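Local structure of L-lysine 6-monooxygenase (Pseudomonas syringae pv. tomato, 5CQF) at residues W120-R123 with Q124-H128; N266-A269 with R270-L274. The protein probably uses FAD and NADPH to hydroxylate the side-chain amine of L-lysine, an oxidation that belongs to siderophore biosynthesis. All coordinates share one frame; numbering follows the deposited sequence.

Contact 1 of 2, residues W120-R123 with Q124-H128; sequences WVSR and QVDGH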
ATOM      1  N   TRP A 120      16.208   5.732 -24.720  1.00 37.37           N
ATOM      2  CA  TRP A 120      15.480   6.756 -25.441  1.00 38.23           C
ATOM      3  C   TRP A 120      16.178   8.097 -25.327  1.00 38.88           C
ATOM      4  O   TRP A 120      16.197   8.879 -26.281  1.00 41.29           O
ATOM      5  CB  TRP A 120      14.035   6.795 -24.937  1.00 37.60           C
ATOM      6  CG  TRP A 120      13.159   7.885 -25.443  1.00 38.57           C
ATOM      7  CD1 TRP A 120      12.295   7.819 -26.512  1.00 39.72           C
ATOM      8  CD2 TRP A 120      12.942   9.171 -24.843  1.00 37.76           C
ATOM      9  NE1 TRP A 120      11.606   8.998 -26.630  1.00 39.25           N
ATOM     10  CE2 TRP A 120      11.991   9.847 -25.631  1.00 37.65           C
ATOM     11  CE3 TRP A 120      13.479   9.826 -23.730  1.00 36.35           C
ATOM     12  CZ2 TRP A 120      11.569  11.148 -25.346  1.00 37.46           C
ATOM     13  CZ3 TRP A 120      13.065  11.120 -23.457  1.00 35.51           C
ATOM     14  CH2 TRP A 120      12.122  11.765 -24.259  1.00 36.33           C
ATOM     15  N   VAL A 121      16.757   8.386 -24.172  1.00 38.30           N
ATOM     16  CA  VAL A 121      17.535   9.628 -24.021  1.00 38.78           C
ATOM     17  C   VAL A 121      18.869   9.526 -24.746  1.00 40.99           C
ATOM     18  O   VAL A 121      19.273  10.424 -25.486  1.00 40.69           O
ATOM     19  CB  VAL A 121      17.872   9.978 -22.555  1.00 36.99           C
ATOM     20  CG1 VAL A 121      18.618  11.305 -22.510  1.00 37.27           C
ATOM     21  CG2 VAL A 121      16.618  10.099 -21.725  1.00 36.71           C
ATOM     22  N   SER A 122      19.571   8.436 -24.504  1.00 43.15           N
ATOM     23  CA  SER A 122      20.868   8.233 -25.153  1.00 47.23           C
ATOM     24  C   SER A 122      20.774   8.491 -26.655  1.00 49.08           C
ATOM     25  O   SER A 122      21.484   9.341 -27.185  1.00 51.32           O
ATOM     26  CB  SER A 122      21.395   6.824 -24.861  1.00 47.68           C
ATOM     27  OG  SER A 122      22.584   6.607 -25.567  1.00 50.65           O
ATOM     28  N   ARG A 123      19.851   7.808 -27.318  1.00 52.19           N
ATOM     29  CA  ARG A 123      19.637   7.965 -28.775  1.00 57.51           C
ATOM     30  C   ARG A 123      19.483   9.389 -29.258  1.00 55.60           C
ATOM     31  O   ARG A 123      19.578   9.624 -30.445  1.00 59.19           O
ATOM     32  CB  ARG A 123      18.354   7.264 -29.212  1.00 61.25           C
ATOM     33  CG  ARG A 123      18.516   5.806 -29.544  1.00 66.59           C
ATOM     34  CD  ARG A 123      17.197   5.256 -30.083  1.00 72.59           C
ATOM     35  NE  ARG A 123      16.306   4.752 -29.026  1.00 75.87           N
ATOM     36  CZ  ARG A 123      15.037   5.138 -28.811  1.00 78.28           C
ATOM     37  NH1 ARG A 123      14.445   6.076 -29.568  1.00 81.54           N
ATOM     38  NH2 ARG A 123      14.347   4.575 -27.813  1.00 73.87           N
ATOM     39  N   GLN A 124      19.126  10.308 -28.370  1.00 52.12           N
ATOM     40  CA  GLN A 124      18.879  11.688 -28.751  1.00 50.37           C
ATOM     41  C   GLN A 124      20.055  12.581 -28.475  1.00 50.12           C
ATOM     42  O   GLN A 124      20.088  13.676 -29.013  1.00 50.37           O
ATOM     43  CB  GLN A 124      17.678  12.262 -27.989  1.00 50.05           C
ATOM     44  CG  GLN A 124      16.338  11.663 -28.353  1.00 49.73           C
ATOM     45  CD  GLN A 124      15.242  12.238 -27.505  1.00 48.17           C
ATOM     46  OE1 GLN A 124      14.770  13.336 -27.764  1.00 48.53           O
ATOM     47  NE2 GLN A 124      14.848  11.510 -26.461  1.00 46.92           N
ATOM     48  N   VAL A 125      21.000  12.147 -27.632  1.00 49.39           N
ATOM     49  CA  VAL A 125      22.156  12.997 -27.256  1.00 49.07           C
ATOM     50  C   VAL A 125      23.536  12.362 -27.495  1.00 50.22           C
ATOM     51  O   VAL A 125      24.539  12.837 -26.971  1.00 50.78           O
ATOM     52  CB  VAL A 125      22.078  13.425 -25.776  1.00 47.54           C
ATOM     53  CG1 VAL A 125      20.783  14.158 -25.495  1.00 47.86           C
ATOM     54  CG2 VAL A 125      22.205  12.234 -24.849  1.00 45.92           C
ATOM     55  N   ASP A 126      23.587  11.307 -28.300  1.00 52.18           N
ATOM     56  CA  ASP A 126      24.811  10.561 -28.501  1.00 52.89           C
ATOM     57  C   ASP A 126      25.586  10.943 -29.767  1.00 53.94           C
ATOM     58  O   ASP A 126      26.548  10.264 -30.108  1.00 55.37           O
ATOM     59  CB  ASP A 126      24.517   9.050 -28.505  1.00 53.07           C
ATOM     60  CG  ASP A 126      23.719   8.602 -29.709  1.00 56.26           C
ATOM     61  OD1 ASP A 126      23.281   9.455 -30.523  1.00 58.16           O
ATOM     62  OD2 ASP A 126      23.509   7.379 -29.826  1.00 57.36           O
ATOM     63  N   GLY A 127      25.190  12.017 -30.452  1.00 55.00           N
ATOM     64  CA  GLY A 127      25.919  12.494 -31.648  1.00 55.62           C
ATOM     65  C   GLY A 127      27.412  12.805 -31.458  1.00 55.54           C
ATOM     66  O   GLY A 127      28.122  13.025 -32.427  1.00 59.67           O
ATOM     67  N   HIS A 128      27.904  12.864 -30.222  1.00 53.99           N
ATOM     68  CA  HIS A 128      29.329  13.099 -29.964  1.00 53.02           C
ATOM     69  C   HIS A 128      29.922  11.939 -29.199  1.00 52.63           C
ATOM     70  O   HIS A 128      30.922  12.075 -28.493  1.00 51.52           O
ATOM     71  CB  HIS A 128      29.504  14.372 -29.155  1.00 52.65           C
ATOM     72  CG  HIS A 128      28.954  15.578 -29.831  1.00 55.31           C
ATOM     73  ND1 HIS A 128      27.701  16.083 -29.541  1.00 57.71           N
ATOM     74  CD2 HIS A 128      29.472  16.374 -30.800  1.00 54.91           C
ATOM     75  CE1 HIS A 128      27.467  17.137 -30.309  1.00 59.10           C
ATOM     76  NE2 HIS A 128      28.533  17.342 -31.069  1.00 58.18           N
TER
HETATM   77  O   HOH W   1      22.616   5.597 -27.917  1.00 49.70           O
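Between Val121 and Val125 the backbone tightens into i to i+3 bonding, Gln124 N reaching Val121 O at 2.9 Å and Val125 N reaching Ser122 O at 2.9 Å, while the i to i+4 bond from Val125 N to Val121 O is weak. The Gln124 side chain reaches back along the preceding turn: CG lies anti to the carbonyl carbon (chi1 -68°) and the chain runs straight on, carrying NE2 to Trp120 O, 3.0 Å away, for a nearly straight bond. The oxygen lies in the amide plane, whereas the donor sits well above the carbonyl plane. The same NE2 hangs over the centre of the Trp120 indole, 3.2 Å above it, with amide and ring planes 71° apart, so one nitrogen meets both a carbonyl and an aromatic face. Asp95 accepts from the indole NE1, and Tyr92 meets the ring edge-to-face. Further along, one water joins Ser122 OG, at 2.6 Å, to Asp126 OD2, at 2.8 Å, across the last turn. The weakly bonded last turn of helix 111-125 thus packs, through Val121 and Val125, on helix 23-37, which begins within a GxGxxG sequence consistent with the dinucleotide-binding turn of a Rossmann-type fold.

Contact 2 of 2, residues N266-A269 with R270-L274; sequences NPAA and RQRFL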
ATOM      1  N   ASN A 266      36.693  18.603   8.615  1.00 41.59           N
ATOM      2  CA  ASN A 266      38.121  18.523   8.295  1.00 43.63           C
ATOM      3  C   ASN A 266      38.520  17.055   8.182  1.00 44.91           C
ATOM      4  O   ASN A 266      37.763  16.172   8.618  1.00 42.40           O
ATOM      5  CB  ASN A 266      39.020  19.303   9.276  1.00 43.72           C
ATOM      6  CG  ASN A 266      39.014  18.743  10.705  1.00 44.68           C
ATOM      7  OD1 ASN A 266      38.852  17.536  10.961  1.00 43.86           O
ATOM      8  ND2 ASN A 266      39.232  19.642  11.655  1.00 45.42           N
ATOM      9  N   PRO A 267      39.706  16.780   7.582  1.00 47.28           N
ATOM     10  CA  PRO A 267      40.032  15.371   7.326  1.00 47.61           C
ATOM     11  C   PRO A 267      40.015  14.471   8.571  1.00 49.53           C
ATOM     12  O   PRO A 267      39.579  13.330   8.463  1.00 49.97           O
ATOM     13  CB  PRO A 267      41.417  15.444   6.687  1.00 47.90           C
ATOM     14  CG  PRO A 267      41.435  16.779   6.007  1.00 47.48           C
ATOM     15  CD  PRO A 267      40.687  17.684   6.943  1.00 47.23           C
ATOM     16  N   ALA A 268      40.428  14.977   9.737  1.00 49.60           N
ATOM     17  CA  ALA A 268      40.446  14.135  10.944  1.00 51.27           C
ATOM     18  C   ALA A 268      39.014  13.752  11.314  1.00 48.99           C
ATOM     19  O   ALA A 268      38.758  12.604  11.663  1.00 47.42           O
ATOM     20  CB  ALA A 268      41.149  14.823  12.129  1.00 51.01           C
ATOM     21  N   ALA A 269      38.091  14.711  11.218  1.00 47.16           N
ATOM     22  CA  ALA A 269      36.694  14.441  11.537  1.00 45.04           C
ATOM     23  C   ALA A 269      36.041  13.503  10.495  1.00 43.13           C
ATOM     24  O   ALA A 269      35.270  12.618  10.866  1.00 41.22           O
ATOM     25  CB  ALA A 269      35.913  15.737  11.703  1.00 44.42           C
ATOM     26  N   ARG A 270      36.362  13.683   9.218  1.00 42.97           N
ATOM     27  CA  ARG A 270      35.906  12.758   8.165  1.00 44.23           C
ATOM     28  C   ARG A 270      36.219  11.301   8.447  1.00 45.05           C
ATOM     29  O   ARG A 270      35.372  10.434   8.239  1.00 41.25           O
ATOM     30  CB  ARG A 270      36.516  13.110   6.816  1.00 44.89           C
ATOM     31  CG  ARG A 270      35.939  14.382   6.228  1.00 46.38           C
ATOM     32  CD  ARG A 270      36.661  14.783   4.962  1.00 46.57           C
ATOM     33  NE  ARG A 270      36.274  16.132   4.533  1.00 49.70           N
ATOM     34  CZ  ARG A 270      36.607  16.669   3.361  1.00 50.03           C
ATOM     35  NH1 ARG A 270      37.341  15.992   2.494  1.00 49.07           N
ATOM     36  NH2 ARG A 270      36.200  17.888   3.059  1.00 52.76           N
ATOM     37  N   GLN A 271      37.431  11.030   8.913  1.00 47.85           N
ATOM     38  CA  GLN A 271      37.815   9.661   9.241  1.00 51.79           C
ATOM     39  C   GLN A 271      37.013   9.125  10.433  1.00 52.06           C
ATOM     40  O   GLN A 271      36.543   7.974  10.394  1.00 50.19           O
ATOM     41  CB  GLN A 271      39.319   9.550   9.534  1.00 56.98           C
ATOM     42  CG  GLN A 271      39.800   8.099   9.644  1.00 60.90           C
ATOM     43  CD  GLN A 271      39.441   7.275   8.402  1.00 65.89           C
ATOM     44  OE1 GLN A 271      38.606   6.345   8.468  1.00 66.49           O
ATOM     45  NE2 GLN A 271      40.036   7.644   7.248  1.00 64.93           N
ATOM     46  N   ARG A 272      36.845   9.952  11.473  1.00 51.12           N
ATOM     47  CA  ARG A 272      35.951   9.596  12.579  1.00 52.88           C
ATOM     48  C   ARG A 272      34.524   9.330  12.085  1.00 49.62           C
ATOM     49  O   ARG A 272      33.864   8.409  12.563  1.00 47.78           O
ATOM     50  CB  ARG A 272      35.926  10.678  13.662  1.00 57.54           C
ATOM     51  CG  ARG A 272      37.219  10.786  14.465  1.00 61.13           C
ATOM     52  CD  ARG A 272      37.006  11.480  15.813  1.00 66.01           C
ATOM     53  NE  ARG A 272      36.554  12.885  15.739  1.00 67.01           N
ATOM     54  CZ  ARG A 272      37.314  13.933  15.382  1.00 66.06           C
ATOM     55  NH1 ARG A 272      36.789  15.158  15.373  1.00 65.97           N
ATOM     56  NH2 ARG A 272      38.584  13.775  15.005  1.00 63.75           N
ATOM     57  N   PHE A 273      34.062  10.137  11.126  1.00 46.92           N
ATOM     58  CA  PHE A 273      32.734   9.950  10.545  1.00 44.59           C
ATOM     59  C   PHE A 273      32.632   8.651   9.779  1.00 44.75           C
ATOM     60  O   PHE A 273      31.675   7.943   9.966  1.00 45.76           O
ATOM     61  CB  PHE A 273      32.361  11.111   9.658  1.00 43.58           C
ATOM     62  CG  PHE A 273      31.013  10.975   9.005  1.00 43.93           C
ATOM     63  CD1 PHE A 273      29.852  11.379   9.669  1.00 43.60           C
ATOM     64  CD2 PHE A 273      30.889  10.443   7.719  1.00 43.06           C
ATOM     65  CE1 PHE A 273      28.601  11.270   9.050  1.00 42.47           C
ATOM     66  CE2 PHE A 273      29.635  10.338   7.107  1.00 42.78           C
ATOM     67  CZ  PHE A 273      28.495  10.750   7.772  1.00 40.73           C
ATOM     68  N   LEU A 274      33.625   8.322   8.956  1.00 45.33           N
ATOM     69  CA  LEU A 274      33.595   7.085   8.200  1.00 46.92           C
ATOM     70  C   LEU A 274      33.716   5.844   9.082  1.00 49.55           C
ATOM     71  O   LEU A 274      33.108   4.815   8.802  1.00 45.57           O
ATOM     72  CB  LEU A 274      34.694   7.054   7.148  1.00 48.66           C
ATOM     73  CG  LEU A 274      34.561   8.043   5.989  1.00 50.38           C
ATOM     74  CD1 LEU A 274      35.801   7.984   5.085  1.00 51.41           C
ATOM     75  CD2 LEU A 274      33.297   7.770   5.201  1.00 49.10           C
TER
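Arg272 folds its guanidinium back over Ala269, one face lying above that residue's CA and CB, with NH1 3.8 Å from Ala269 CB. The setting is the N-terminal turn of helix 267-280, where Asn266 is the N-cap: its OD1 accepts from Ala269 N at 2.9 Å, nearly along the C=O axis. CG of Asn266 stands between its backbone N and carbonyl carbon (chi1 65°), which turns the amide back over the first turn and allows OD1 to satisfy an N-H that has no preceding helical carbonyl. From there regular i to i+4 bonding takes over, with Asn266 O receiving Arg270 N at 2.9 Å and Ala269 O receiving Phe273 N at 2.8 Å. The two arginines diverge. Arg270 runs extended from CG to NE, its CG passing 3.5 Å from Asn266 O, and its head donates to the carbonyls of Leu265 and His263, tying the new helix to the end of helix 255-264. Arg272 instead bends at chi3 (-63°), which brings the guanidinium back along the helix, and NH1 donates to Phe334 O of the second subunit. Phe334 of that subunit also packs on Ala269 and meets the Phe273 ring edge-to-face, so this buried flank belongs to a subunit interface. At the guanidinium's other end, Arg272 NH2 lies 4.0 Å from Ala268 CB.

How the contacts relate
Contacts 1 and 2 illustrate opposite ends of two different helices. Their centres are about 40 Å apart, on opposite sides of the chain's centre. Contact 1 is the more buried, and its side chains face elements of their own chain, chiefly helices 23-37 and 89-96. Contact 2 is more exposed and meets helix 255-264 and neighbouring loops of its own chain as well as a second subunit. The chemistry follows position: a side-chain amide is donor at the closing end and acceptor at the opening end. Contact 1 adds an aromatic face and a water-bridged carboxylate, whereas contact 2 relies on arginines that bond to carbonyls outside the turn, one of them across the subunit boundary.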